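Long-range contacts in putative uncharacterized protein PH0300 (Pyrococcus horikoshii, PDB 3VRH), which catalyses the ATP-dependent 2-thiolation of 5-methyluridine 54 in the T loop of tRNA, a modification that stabilises tRNA against heat: residues Glu28-Lys33 against Arg202-Tyr207; Ser60-Tyr65 against Ala206-Val211. One frame throughout, in Å; residues are numbered along the deposited sequence.

Contact 1 (Glu28-Lys33 against Arg202-Tyr207); sequences EYFERK and REVVAY
Phe30 and Tyr207 lie ring over ring, and Tyr29 and Glu31 bond to Glu203 and to the Tyr207 hydroxyl, joining the zinc-binding N-terminal region to the PP-loop domain of this TtcA-family enzyme. Glu28-Lys33 belongs to helix 23-40, whose first turn carries the zinc ligand His25; Arg202-Tyr207 belongs to helix 201-211. The two segments run at 125° to one another. Tyr29 OH gives its proton to Glu203 OE2 at 2.7 Å, meeting the oxygen on its syn side but well out of the carboxylate plane. The same hydroxyl accepts from Lys33 NZ, 3.0 Å away, one turn further along its own helix, so the phenol both donates and accepts. Lys33 NZ also donates to water 1 at 2.8 Å, and that water donates to Glu203 OE1 at 2.9 Å. Both oxygens of the buried carboxylate are thus supplied, and the nearby ammonium probably favours its charged form. At the other end of the interface Tyr207 OH donates to Glu31 OE1 at 2.6 Å, approaching on the anti side with the carboxylate almost perpendicular to the phenol ring. Lys69 makes a salt bridge to the same OE1, so two donors share this oxygen. Between the two polar ends the Phe30 and Tyr207 rings form an offset stack, centroids 4.5 Å apart and planes at 21°. Both residues have CG anti to the backbone N (chi1 -172° in each), which brings each CG up against the other ring. Val204 CG2 comes up to Phe30 CZ, and Val199 from the preceding loop also packs on Phe30. Glu203 CB sits at the edge of the Phe30 ring, in its plane, while Tyr207 CB stands over the centre of one ring face, 4.0 Å from the Phe30 centroid, as a CH-pi contact.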
loop_
_atom_site.group_PDB
_atom_site.type_symbol
_atom_site.label_atom_id
_atom_site.label_comp_id
_atom_site.label_asym_id
_atom_site.label_seq_id
_atom_site.Cartn_x
_atom_site.Cartn_y
_atom_site.Cartn_z
ATOM N N GLU A 28 4.844 -25.738 20.574
ATOM C CA GLU A 28 4.579 -25.002 21.806
ATOM C C GLU A 28 4.606 -23.491 21.593
ATOM O O GLU A 28 3.693 -22.777 22.024
ATOM C CB GLU A 28 5.589 -25.417 22.881
ATOM C CG GLU A 28 5.472 -24.628 24.172
ATOM C CD GLU A 28 6.313 -25.208 25.317
ATOM O OE1 GLU A 28 7.199 -26.058 25.066
ATOM O OE2 GLU A 28 6.077 -24.805 26.479
ATOM N N TYR A 29 5.644 -22.999 20.920
ATOM C CA TYR A 29 5.704 -21.577 20.581
ATOM C C TYR A 29 4.458 -21.149 19.793
ATOM O O TYR A 29 3.849 -20.104 20.071
ATOM C CB TYR A 29 6.992 -21.271 19.806
ATOM C CG TYR A 29 6.927 -20.076 18.878
ATOM C CD1 TYR A 29 6.500 -20.227 17.562
ATOM C CD2 TYR A 29 7.309 -18.805 19.307
ATOM C CE1 TYR A 29 6.430 -19.150 16.703
ATOM C CE2 TYR A 29 7.251 -17.707 18.450
ATOM C CZ TYR A 29 6.812 -17.892 17.143
ATOM O OH TYR A 29 6.731 -16.838 16.258
ATOM N N PHE A 30 4.053 -21.971 18.834
ATOM C CA PHE A 30 2.950 -21.585 17.951
ATOM C C PHE A 30 1.648 -21.530 18.741
ATOM O O PHE A 30 0.862 -20.579 18.625
ATOM C CB PHE A 30 2.843 -22.578 16.795
ATOM C CG PHE A 30 1.862 -22.184 15.720
ATOM C CD1 PHE A 30 0.533 -22.554 15.806
ATOM C CD2 PHE A 30 2.289 -21.505 14.574
ATOM C CE1 PHE A 30 -0.366 -22.225 14.805
ATOM C CE2 PHE A 30 1.383 -21.171 13.573
ATOM C CZ PHE A 30 0.054 -21.540 13.698
ATOM N N GLU A 31 1.440 -22.551 19.557
ATOM C CA GLU A 31 0.240 -22.648 20.372
ATOM C C GLU A 31 0.168 -21.517 21.402
ATOM O O GLU A 31 -0.898 -20.934 21.637
ATOM C CB GLU A 31 0.189 -24.030 21.048
ATOM C CG GLU A 31 -0.058 -25.192 20.072
ATOM C CD GLU A 31 0.613 -26.502 20.510
ATOM O OE1 GLU A 31 0.810 -27.396 19.657
ATOM O OE2 GLU A 31 0.958 -26.631 21.701
ATOM N N ARG A 32 1.309 -21.197 22.006
ATOM C CA ARG A 32 1.371 -20.063 22.932
ATOM C C ARG A 32 1.059 -18.739 22.245
ATOM O O ARG A 32 0.282 -17.938 22.761
ATOM C CB ARG A 32 2.749 -19.969 23.576
ATOM C CG ARG A 32 3.032 -21.057 24.571
ATOM C CD ARG A 32 4.491 -21.025 25.009
ATOM N NE ARG A 32 4.764 -22.011 26.048
ATOM C CZ ARG A 32 4.540 -21.809 27.341
ATOM N NH1 ARG A 32 4.043 -20.647 27.758
ATOM N NH2 ARG A 32 4.817 -22.765 28.219
ATOM N N LYS A 33 1.673 -18.505 21.089
ATOM C CA LYS A 33 1.407 -17.275 20.339
ATOM C C LYS A 33 -0.087 -17.118 20.031
ATOM O O LYS A 33 -0.663 -16.047 20.202
ATOM C CB LYS A 33 2.210 -17.249 19.046
ATOM C CG LYS A 33 2.159 -15.907 18.317
ATOM C CD LYS A 33 3.405 -15.718 17.449
ATOM C CE LYS A 33 4.126 -14.395 17.754
ATOM N NZ LYS A 33 5.417 -14.215 16.975
ATOM N N ARG A 202 4.221 -18.895 6.799
ATOM C CA ARG A 202 5.331 -19.828 6.904
ATOM C C ARG A 202 5.248 -20.655 8.206
ATOM O O ARG A 202 5.492 -21.868 8.208
ATOM C CB ARG A 202 6.606 -19.001 6.848
ATOM C CG ARG A 202 7.877 -19.714 7.092
ATOM C CD ARG A 202 8.947 -18.662 7.412
ATOM N NE ARG A 202 10.177 -19.323 7.793
ATOM C CZ ARG A 202 10.769 -19.200 8.976
ATOM N NH1 ARG A 202 10.258 -18.399 9.900
ATOM N NH2 ARG A 202 11.899 -19.859 9.213
ATOM N N GLU A 203 4.879 -20.008 9.309
ATOM C CA GLU A 203 4.704 -20.739 10.576
ATOM C C GLU A 203 3.503 -21.695 10.509
ATOM O O GLU A 203 3.553 -22.794 11.034
ATOM C CB GLU A 203 4.577 -19.765 11.747
ATOM C CG GLU A 203 5.874 -19.031 11.997
ATOM C CD GLU A 203 5.751 -17.923 13.005
ATOM O OE1 GLU A 203 4.659 -17.330 13.137
ATOM O OE2 GLU A 203 6.770 -17.637 13.662
ATOM N N VAL A 204 2.437 -21.272 9.833
ATOM C CA VAL A 204 1.279 -22.134 9.637
ATOM C C VAL A 204 1.655 -23.387 8.854
ATOM O O VAL A 204 1.362 -24.512 9.292
ATOM C CB VAL A 204 0.115 -21.403 8.957
ATOM C CG1 VAL A 204 -1.008 -22.372 8.635
ATOM C CG2 VAL A 204 -0.388 -20.261 9.845
ATOM N N VAL A 205 2.314 -23.201 7.711
ATOM C CA VAL A 205 2.831 -24.344 6.960
ATOM C C VAL A 205 3.659 -25.267 7.856
ATOM O O VAL A 205 3.418 -26.481 7.902
ATOM C CB VAL A 205 3.674 -23.920 5.734
ATOM C CG1 VAL A 205 4.415 -25.139 5.149
ATOM C CG2 VAL A 205 2.783 -23.281 4.677
ATOM N N ALA A 206 4.606 -24.699 8.592
ATOM C CA ALA A 206 5.449 -25.517 9.455
ATOM C C ALA A 206 4.655 -26.258 10.550
ATOM O O ALA A 206 4.981 -27.387 10.929
ATOM C CB ALA A 206 6.575 -24.677 10.054
ATOM N N TYR A 207 3.603 -25.628 11.051
ATOM C CA TYR A 207 2.837 -26.248 12.111
ATOM C C TYR A 207 2.026 -27.432 11.600
ATOM O O TYR A 207 2.058 -28.504 12.196
ATOM C CB TYR A 207 1.931 -25.235 12.801
ATOM C CG TYR A 207 1.263 -25.802 14.028
ATOM C CD1 TYR A 207 0.018 -26.408 13.947
ATOM C CD2 TYR A 207 1.891 -25.756 15.263
ATOM C CE1 TYR A 207 -0.600 -26.947 15.076
ATOM C CE2 TYR A 207 1.289 -26.284 16.396
ATOM C CZ TYR A 207 0.040 -26.876 16.299
ATOM O OH TYR A 207 -0.569 -27.405 17.419
HETATM O O HOH W 1 4.461 -14.755 14.356
#

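Contact 2 (Ser60-Tyr65 against Ala206-Val211). With BCN (bicine), chain D.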
loop_
_atom_site.group_PDB
_atom_site.type_symbol
_atom_site.label_atom_id
_atom_site.label_comp_id
_atom_site.label_asym_id
_atom_site.label_seq_id
_atom_site.Cartn_x
_atom_site.Cartn_y
_atom_site.Cartn_z
ATOM N N SER A 60 -7.512 -22.955 7.974
ATOM C CA SER A 60 -8.647 -23.331 8.779
ATOM C C SER A 60 -8.375 -24.647 9.514
ATOM O O SER A 60 -8.849 -24.843 10.630
ATOM C CB SER A 60 -9.904 -23.423 7.911
ATOM O OG SER A 60 -9.694 -24.235 6.775
ATOM N N ALA A 61 -7.589 -25.539 8.911
ATOM C CA ALA A 61 -7.247 -26.792 9.566
ATOM C C ALA A 61 -6.429 -26.577 10.829
ATOM O O ALA A 61 -6.693 -27.187 11.858
ATOM C CB ALA A 61 -6.494 -27.717 8.613
ATOM N N VAL A 62 -5.404 -25.737 10.729
ATOM C CA VAL A 62 -4.526 -25.463 11.857
ATOM C C VAL A 62 -5.319 -24.684 12.915
ATOM O O VAL A 62 -5.123 -24.864 14.122
ATOM C CB VAL A 62 -3.253 -24.677 11.383
ATOM C CG1 VAL A 62 -2.532 -23.994 12.548
ATOM C CG2 VAL A 62 -2.298 -25.622 10.644
ATOM N N THR A 63 -6.230 -23.831 12.453
ATOM C CA THR A 63 -7.045 -23.045 13.365
ATOM C C THR A 63 -7.839 -24.007 14.247
ATOM O O THR A 63 -7.753 -23.941 15.472
ATOM C CB THR A 63 -8.024 -22.106 12.637
ATOM O OG1 THR A 63 -7.291 -21.135 11.881
ATOM C CG2 THR A 63 -8.918 -21.377 13.626
ATOM N N ALA A 64 -8.586 -24.914 13.626
ATOM C CA ALA A 64 -9.417 -25.846 14.394
ATOM C C ALA A 64 -8.556 -26.755 15.246
ATOM O O ALA A 64 -8.922 -27.089 16.371
ATOM C CB ALA A 64 -10.297 -26.664 13.474
ATOM N N TYR A 65 -7.409 -27.142 14.708
ATOM C CA TYR A 65 -6.496 -28.003 15.421
ATOM C C TYR A 65 -6.022 -27.353 16.722
ATOM O O TYR A 65 -6.048 -27.984 17.776
ATOM C CB TYR A 65 -5.288 -28.391 14.551
ATOM C CG TYR A 65 -4.393 -29.444 15.198
ATOM C CD1 TYR A 65 -3.500 -29.101 16.213
ATOM C CD2 TYR A 65 -4.441 -30.774 14.794
ATOM C CE1 TYR A 65 -2.687 -30.031 16.806
ATOM C CE2 TYR A 65 -3.628 -31.740 15.399
ATOM C CZ TYR A 65 -2.749 -31.354 16.402
ATOM O OH TYR A 65 -1.933 -32.281 17.008
ATOM N N ALA A 206 4.606 -24.699 8.592
ATOM C CA ALA A 206 5.449 -25.517 9.455
ATOM C C ALA A 206 4.655 -26.258 10.550
ATOM O O ALA A 206 4.981 -27.387 10.929
ATOM C CB ALA A 206 6.575 -24.677 10.054
ATOM N N TYR A 207 3.603 -25.628 11.051
ATOM C CA TYR A 207 2.837 -26.248 12.111
ATOM C C TYR A 207 2.026 -27.432 11.600
ATOM O O TYR A 207 2.058 -28.504 12.196
ATOM C CB TYR A 207 1.931 -25.235 12.801
ATOM C CG TYR A 207 1.263 -25.802 14.028
ATOM C CD1 TYR A 207 0.018 -26.408 13.947
ATOM C CD2 TYR A 207 1.891 -25.756 15.263
ATOM C CE1 TYR A 207 -0.600 -26.947 15.076
ATOM C CE2 TYR A 207 1.289 -26.284 16.396
ATOM C CZ TYR A 207 0.040 -26.876 16.299
ATOM O OH TYR A 207 -0.569 -27.405 17.419
ATOM N N ALA A 208 1.296 -27.236 10.506
ATOM C CA ALA A 208 0.534 -28.310 9.875
ATOM C C ALA A 208 1.383 -29.546 9.618
ATOM O O ALA A 208 0.966 -30.664 9.868
ATOM C CB ALA A 208 -0.064 -27.838 8.572
ATOM N N LEU A 209 2.575 -29.335 9.095
ATOM C CA LEU A 209 3.442 -30.443 8.744
ATOM C C LEU A 209 3.929 -31.118 10.012
ATOM O O LEU A 209 4.062 -32.336 10.053
ATOM C CB LEU A 209 4.604 -29.948 7.876
ATOM C CG LEU A 209 4.036 -29.186 6.661
ATOM C CD1 LEU A 209 5.109 -28.694 5.672
ATOM C CD2 LEU A 209 2.937 -30.017 5.953
ATOM N N ALA A 210 4.158 -30.324 11.055
ATOM C CA ALA A 210 4.627 -30.871 12.325
ATOM C C ALA A 210 3.575 -31.760 12.970
ATOM O O ALA A 210 3.906 -32.780 13.551
ATOM C CB ALA A 210 5.056 -29.765 13.273
ATOM N N VAL A 211 2.305 -31.392 12.853
ATOM C CA VAL A 211 1.258 -32.180 13.494
ATOM C C VAL A 211 0.600 -33.194 12.552
ATOM O O VAL A 211 -0.353 -33.857 12.933
ATOM C CB VAL A 211 0.174 -31.302 14.156
ATOM C CG1 VAL A 211 0.765 -30.519 15.326
ATOM C CG2 VAL A 211 -0.466 -30.361 13.136
HETATM N N1 BCN D . -9.873 -19.741 5.780
HETATM C C1 BCN D . -8.540 -19.020 5.901
HETATM C C2 BCN D . -8.199 -18.143 4.756
HETATM O O21 BCN D . -9.148 -17.653 4.092
HETATM O O22 BCN D . -7.006 -17.927 4.449
HETATM C C3 BCN D . -9.711 -21.056 5.103
HETATM C C4 BCN D . -8.305 -21.690 5.036
HETATM O O4 BCN D . -8.147 -22.884 5.060
HETATM C C5 BCN D . -10.440 -19.951 7.111
HETATM C C6 BCN D . -11.842 -20.389 7.102
HETATM O O6 BCN D . -12.511 -20.319 8.078
#
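The hydroxyl oxygen O4 of bicine is held twice by Ser60: the Ser60 backbone N donates to O4 at 3.0 Å, nearly straight at 168°, and O4 donates to Ser60 OG at 2.7 Å. OG is bonded to Ser55 N as well, and its place between the backbone N and the carbonyl carbon (chi1 51°) puts it within reach of the ligand. Bicine has further bonds to Ala53 O and Ser55 OG. Two residues on, the helix turns from the ligand to apolar packing. Val62 CG2 meets Ala208 CB at 3.8 Å, and Val62 CG1 lies at the same distance from Tyr207 CD1. Ser60 closes the SGGKDS signature, the pyrophosphate-binding motif of the PP-loop (ATP pyrophosphatase-like) fold, occupied here by bicine; helix 58-69 follows from it, and its later residues Val62 and Tyr65 pack on helix 201-211. One turn beyond Val62, Tyr65 crosses Tyr207 at about a right angle. Its CD1 comes in at the edge of the Tyr207 ring, in plane, 3.8 Å from CE1, and Tyr65 CE1 is 3.4 Å from the Tyr207 hydroxyl oxygen, whose hydrogen-bond partner is Glu31 on helix 23-40. The ring planes stand 74° apart. Val211 and Tyr65 lie side by side, pointing opposite ways: Val211 CG2 hangs over the centre of one Tyr65 ring face, 4.1 Å from the centroid, as a CH-pi contact. Val211 CG1 reaches the phenol end instead, 3.6 Å from Tyr65 OH. Ile101 of helix 87-101 and Leu213 also pack against the Tyr65 side chain.

Both contacts use helix 201-211 and share Tyr207, which turns a ring face to Phe30 in contact 1 and an edge to Tyr65 in contact 2. They meet where Phe30 CE1 packs on Val62 CG1 at 3.6 Å, so helices 23-40, 58-69 and 201-211 pack on one another. Both are buried; contact 1 has the larger share of buried residues although it lies farther from the chain's centre, and it is the polar one, with two tyrosine-glutamate hydrogen bonds linking the zinc region to the PP-loop region. Both segments of contact 2 belong to the PP-loop family region; across its helices the packing is apolar, with partly exposed Tyr65 and Val211, and its ligand bonds come from Ser60.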